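Local structure of tapirin (Caldicellulosiruptor kristjanssonii, 6N2B) at residues G318-K323 and K337-T342; T222-S227 and K241-N246. The protein probably helps the cell adhere to plant biomass by binding cellulose, using a C-terminal domain that contains a beta-helix and a calcium site. One frame throughout, in Å; residues are numbered along the deposited sequence.

Contact 1: G318-K323 and K337-T342; sequences GEVQVK and KKLTVT
Val320 and Val322 meet Leu339 on the buried face of two parallel strands, 319-322 and 338-341, whose axes run 4.5 Å apart at 15°. Leu339 supplies one methyl to both valines: CD1 lies 4.0 Å from CG1 of Val320 and 4.2 Å from CG2 of Val322, each pair of side chains crossing at a slant. Leu339 CG stands anti to the backbone N (chi1 168°), and beyond it CD1 approaches strand 319-322. Phe328 closes over the two valines, and Thr347 touches Val322, Leu339 and Val341, making this the tightly packed side.

The backbone ladder is regular. Val320 is bonded both ways, its N giving to Lys338 O at 2.8 Å and its O accepting from Thr340 N at 2.9 Å; Val322 repeats the pattern with Thr340 O and Thr342 N. At the corner the ladder frays, where Gly318 O takes only weak bonds from the N atoms of Lys337 and Lys338.

The opposite face is looser: Glu319, Gln321 and Lys338 are partly open to solvent, while Thr340 among them is buried. Glu319 and Lys338 run side by side in the same direction, yet Glu319 OE2 stays 4.3 Å from Lys338 NZ, too far for a salt bridge; that amine pairs with Glu361 on the next strand. The Glu319 side chain instead crosses that of Thr340 at about a right angle, and Thr340 OG1 gives OE2 a weak bond of 3.5 Å. Within 318-323, Lys323 NZ bonds Gln321 OE1 at 3.1 Å. Apolar packing and backbone bonds therefore hold these two beta-helix coils together, while the charges of Glu319 and Lys338 probably add only diffuse attraction across this rung.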
loop_
_atom_site.group_PDB
_atom_site.type_symbol
_atom_site.label_atom_id
_atom_site.label_comp_id
_atom_site.label_asym_id
_atom_site.label_seq_id
_atom_site.Cartn_x
_atom_site.Cartn_y
_atom_site.Cartn_z
ATOM N N GLY A 318 -0.081 12.919 14.451
ATOM C CA GLY A 318 -0.581 12.134 15.567
ATOM C C GLY A 318 0.516 11.364 16.282
ATOM O O GLY A 318 1.688 11.742 16.218
ATOM N N GLU A 319 0.158 10.272 16.949
ATOM C CA GLU A 319 1.050 9.580 17.871
ATOM C C GLU A 319 1.613 8.334 17.194
ATOM O O GLU A 319 0.858 7.440 16.791
ATOM C CB GLU A 319 0.299 9.234 19.161
ATOM C CG GLU A 319 0.949 8.242 20.135
ATOM C CD GLU A 319 -0.028 7.814 21.252
ATOM O OE1 GLU A 319 -1.247 7.763 20.983
ATOM O OE2 GLU A 319 0.396 7.524 22.395
ATOM N N VAL A 320 2.935 8.288 17.060
ATOM C CA VAL A 320 3.612 7.077 16.615
ATOM C C VAL A 320 3.775 6.191 17.839
ATOM O O VAL A 320 4.488 6.547 18.776
ATOM C CB VAL A 320 4.969 7.381 15.970
ATOM C CG1 VAL A 320 5.623 6.090 15.499
ATOM C CG2 VAL A 320 4.827 8.379 14.813
ATOM N N GLN A 321 3.093 5.058 17.851
ATOM C CA GLN A 321 3.278 4.063 18.890
ATOM C C GLN A 321 4.158 2.947 18.362
ATOM O O GLN A 321 3.960 2.459 17.251
ATOM C CB GLN A 321 1.957 3.461 19.346
ATOM C CG GLN A 321 0.885 4.428 19.763
ATOM C CD GLN A 321 -0.472 3.728 19.896
ATOM O OE1 GLN A 321 -0.692 2.931 20.822
ATOM N NE2 GLN A 321 -1.379 4.005 18.948
ATOM N N VAL A 322 5.117 2.534 19.171
ATOM C CA VAL A 322 5.949 1.381 18.890
ATOM C C VAL A 322 5.829 0.495 20.121
ATOM O O VAL A 322 6.300 0.869 21.201
ATOM C CB VAL A 322 7.406 1.786 18.624
ATOM C CG1 VAL A 322 8.273 0.577 18.306
ATOM C CG2 VAL A 322 7.464 2.804 17.502
ATOM N N LYS A 323 5.165 -0.654 19.987
ATOM C CA LYS A 323 4.911 -1.458 21.175
ATOM C C LYS A 323 4.846 -2.938 20.826
ATOM O O LYS A 323 4.913 -3.336 19.657
ATOM C CB LYS A 323 3.623 -1.019 21.889
ATOM C CG LYS A 323 2.360 -1.197 21.079
ATOM C CD LYS A 323 1.242 -0.281 21.553
ATOM C CE LYS A 323 -0.133 -0.854 21.195
ATOM N NZ LYS A 323 -1.267 -0.016 21.701
ATOM N N LYS A 337 3.784 14.340 16.305
ATOM C CA LYS A 337 3.133 14.911 17.477
ATOM C C LYS A 337 3.614 14.221 18.747
ATOM O O LYS A 337 3.937 14.875 19.745
ATOM C CB LYS A 337 1.607 14.790 17.337
ATOM C CG LYS A 337 0.752 15.525 18.399
ATOM C CD LYS A 337 0.878 17.044 18.239
ATOM C CE LYS A 337 -0.291 17.790 18.865
ATOM N NZ LYS A 337 0.118 19.143 19.353
ATOM N N LYS A 338 3.673 12.898 18.721
ATOM C CA LYS A 338 4.041 12.119 19.888
ATOM C C LYS A 338 4.723 10.838 19.422
ATOM O O LYS A 338 4.377 10.271 18.381
ATOM C CB LYS A 338 2.815 11.803 20.764
ATOM C CG LYS A 338 3.162 11.442 22.204
ATOM C CD LYS A 338 1.955 11.090 23.057
ATOM C CE LYS A 338 2.406 10.783 24.501
ATOM N NZ LYS A 338 1.337 10.350 25.453
ATOM N N LEU A 339 5.730 10.414 20.175
ATOM C CA LEU A 339 6.305 9.088 20.028
ATOM C C LEU A 339 6.139 8.409 21.368
ATOM O O LEU A 339 6.547 8.965 22.390
ATOM C CB LEU A 339 7.780 9.148 19.634
ATOM C CG LEU A 339 8.498 7.799 19.744
ATOM C CD1 LEU A 339 7.964 6.795 18.708
ATOM C CD2 LEU A 339 10.009 7.954 19.632
ATOM N N THR A 340 5.496 7.250 21.384
ATOM C CA THR A 340 5.383 6.492 22.619
ATOM C C THR A 340 5.890 5.083 22.363
ATOM O O THR A 340 5.473 4.431 21.407
ATOM C CB THR A 340 3.941 6.487 23.192
ATOM O OG1 THR A 340 3.168 5.423 22.633
ATOM C CG2 THR A 340 3.253 7.786 22.908
ATOM N N VAL A 341 6.820 4.639 23.193
ATOM C CA VAL A 341 7.341 3.282 23.154
ATOM C C VAL A 341 6.911 2.597 24.445
ATOM O O VAL A 341 7.164 3.111 25.539
ATOM C CB VAL A 341 8.867 3.275 22.975
ATOM C CG1 VAL A 341 9.378 1.872 22.687
ATOM C CG2 VAL A 341 9.244 4.212 21.853
ATOM N N THR A 342 6.231 1.462 24.322
ATOM C CA THR A 342 5.689 0.745 25.468
ATOM C C THR A 342 5.845 -0.741 25.215
ATOM O O THR A 342 6.145 -1.173 24.102
ATOM C CB THR A 342 4.198 1.058 25.688
ATOM O OG1 THR A 342 3.929 2.416 25.332
ATOM C CG2 THR A 342 3.775 0.827 27.145
#

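Contact 2: T222-S227 and K241-N246; sequences TVRGGS and KAIGVN
Thr222 packs against Lys241 and Ile243 through two different branches: OG1 lies 3.7 Å from Lys241 CB, while CG2, anti to the backbone N, reaches to 4.0 Å from Ile243 CD1. An alanine here, keeping only CB, would probably open a gap beside Ile243 CD1 and Lys241 CB where CG2 and OG1 now pack. The same Ile243 CD1 also sits over one face of the Arg224 guanidinium, 3.7 Å from NH2, the two side chains running alongside each other; Arg224 NE is satisfied by a salt bridge to Glu528.

The backbone donors and acceptors pair in parallel register. Val223 N gives to Lys241 O at 2.8 Å, and Val223 O accepts from Ile243 N at 2.8 Å. Gly225 N then gives to Ile243 O at 3.0 Å with a bent N-H...O angle of 141°. Here two successive coils of the beta-helix turn a corner together, through Gly225 and Gly226 on one and Gly244 on the other. All three glycines have positive phi, and at Gly225 any CB would jam against the preceding carbonyl O.

Past the corner the pairing resumes, with Asn246 N giving to Gly226 O at 2.8 Å. Inside the turn, Val223 CG1 touches Ala242 CB and, at 4.0 Å, Val245 CG2. Ser227 OG packs on Asn246 CB and is bonded to Glu206 and to Asn247 N, while the Asn246 amide is satisfied at both ends, OD1 by Lys267 NZ and ND2 by Glu206 OE2.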
loop_
_atom_site.group_PDB
_atom_site.type_symbol
_atom_site.label_atom_id
_atom_site.label_comp_id
_atom_site.label_asym_id
_atom_site.label_seq_id
_atom_site.Cartn_x
_atom_site.Cartn_y
_atom_site.Cartn_z
ATOM N N THR A 222 0.868 -10.431 -3.079
ATOM C CA THR A 222 2.082 -9.680 -3.327
ATOM C C THR A 222 1.820 -8.741 -4.489
ATOM O O THR A 222 1.327 -9.168 -5.536
ATOM C CB THR A 222 3.253 -10.600 -3.663
ATOM O OG1 THR A 222 3.540 -11.466 -2.558
ATOM C CG2 THR A 222 4.461 -9.771 -4.004
ATOM N N VAL A 223 2.125 -7.467 -4.302
ATOM C CA VAL A 223 2.225 -6.536 -5.408
ATOM C C VAL A 223 3.694 -6.157 -5.573
ATOM O O VAL A 223 4.383 -5.815 -4.601
ATOM C CB VAL A 223 1.313 -5.315 -5.219
ATOM C CG1 VAL A 223 1.440 -4.751 -3.831
ATOM C CG2 VAL A 223 1.658 -4.273 -6.258
ATOM N N ARG A 224 4.182 -6.276 -6.802
ATOM C CA ARG A 224 5.589 -6.100 -7.133
ATOM C C ARG A 224 5.674 -4.992 -8.181
ATOM O O ARG A 224 5.320 -5.201 -9.351
ATOM C CB ARG A 224 6.187 -7.417 -7.633
ATOM C CG ARG A 224 7.583 -7.323 -8.210
ATOM C CD ARG A 224 8.030 -8.670 -8.809
ATOM N NE ARG A 224 7.982 -9.746 -7.817
ATOM C CZ ARG A 224 9.033 -10.131 -7.100
ATOM N NH1 ARG A 224 10.199 -9.533 -7.292
ATOM N NH2 ARG A 224 8.919 -11.108 -6.199
ATOM N N GLY A 225 6.143 -3.815 -7.752
ATOM C CA GLY A 225 6.229 -2.661 -8.616
ATOM C C GLY A 225 4.955 -1.861 -8.586
ATOM O O GLY A 225 3.967 -2.204 -7.922
ATOM N N GLY A 226 4.977 -0.772 -9.346
ATOM C CA GLY A 226 3.831 0.119 -9.456
ATOM C C GLY A 226 3.513 0.785 -8.125
ATOM O O GLY A 226 4.291 0.773 -7.169
ATOM N N SER A 227 2.325 1.368 -8.077
ATOM C CA SER A 227 1.879 2.020 -6.869
ATOM C C SER A 227 0.503 1.501 -6.493
ATOM O O SER A 227 -0.164 0.810 -7.266
ATOM C CB SER A 227 1.869 3.537 -7.031
ATOM O OG SER A 227 3.150 4.008 -7.381
ATOM N N LYS A 241 2.402 -8.494 0.888
ATOM C CA LYS A 241 3.746 -8.050 0.534
ATOM C C LYS A 241 3.700 -7.037 -0.601
ATOM O O LYS A 241 3.041 -7.255 -1.623
ATOM C CB LYS A 241 4.639 -9.224 0.148
ATOM C CG LYS A 241 5.092 -10.021 1.335
ATOM C CD LYS A 241 5.553 -11.401 0.918
ATOM C CE LYS A 241 6.599 -11.954 1.856
ATOM N NZ LYS A 241 6.076 -12.054 3.247
ATOM N N ALA A 242 4.409 -5.936 -0.416
ATOM C CA ALA A 242 4.639 -4.947 -1.457
ATOM C C ALA A 242 6.145 -4.900 -1.715
ATOM O O ALA A 242 6.912 -4.430 -0.868
ATOM C CB ALA A 242 4.095 -3.591 -1.022
ATOM N N ILE A 243 6.582 -5.403 -2.861
ATOM C CA ILE A 243 8.006 -5.458 -3.183
ATOM C C ILE A 243 8.299 -4.451 -4.285
ATOM O O ILE A 243 7.801 -4.588 -5.409
ATOM C CB ILE A 243 8.442 -6.864 -3.613
ATOM C CG1 ILE A 243 8.074 -7.891 -2.550
ATOM C CG2 ILE A 243 9.931 -6.893 -3.874
ATOM C CD1 ILE A 243 8.291 -9.318 -3.021
ATOM N N GLY A 244 9.124 -3.456 -3.979
ATOM C CA GLY A 244 9.413 -2.420 -4.956
ATOM C C GLY A 244 8.255 -1.503 -5.318
ATOM O O GLY A 244 8.244 -0.956 -6.423
ATOM N N VAL A 245 7.283 -1.313 -4.415
ATOM C CA VAL A 245 6.189 -0.382 -4.662
ATOM C C VAL A 245 6.699 1.051 -4.555
ATOM O O VAL A 245 7.406 1.417 -3.606
ATOM C CB VAL A 245 5.036 -0.635 -3.674
ATOM C CG1 VAL A 245 4.104 0.577 -3.604
ATOM C CG2 VAL A 245 4.247 -1.862 -4.086
ATOM N N ASN A 246 6.328 1.881 -5.523
ATOM C CA ASN A 246 6.775 3.270 -5.514
ATOM C C ASN A 246 5.987 4.113 -4.513
ATOM O O ASN A 246 6.563 4.753 -3.627
ATOM C CB ASN A 246 6.668 3.854 -6.922
ATOM C CG ASN A 246 7.750 3.324 -7.849
ATOM O OD1 ASN A 246 8.886 3.098 -7.430
ATOM N ND2 ASN A 246 7.401 3.122 -9.112
#

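In the fold
Along the chain contact 2 (222-227 with 241-246) closes before contact 1 (318-323 with 337-342) opens; their centres are 27 Å apart and their nearest atoms about 19 Å, without touching. Each joins neighbouring coils of the same beta-helix, but on different faces. Contact 1 lies within the eight-stranded parallel sheet from 234-236 to 380-384, whereas contact 2 pairs strand 221-224 with strand 240-250 and follows both around a corner. The centre of contact 2 is about 8 Å from the centre of the chain, that of contact 1 about 21 Å. Both lie away from the calcium site; as pairings of adjacent coils they belong to the stacking that builds the elongated body of this cellulose-binding domain.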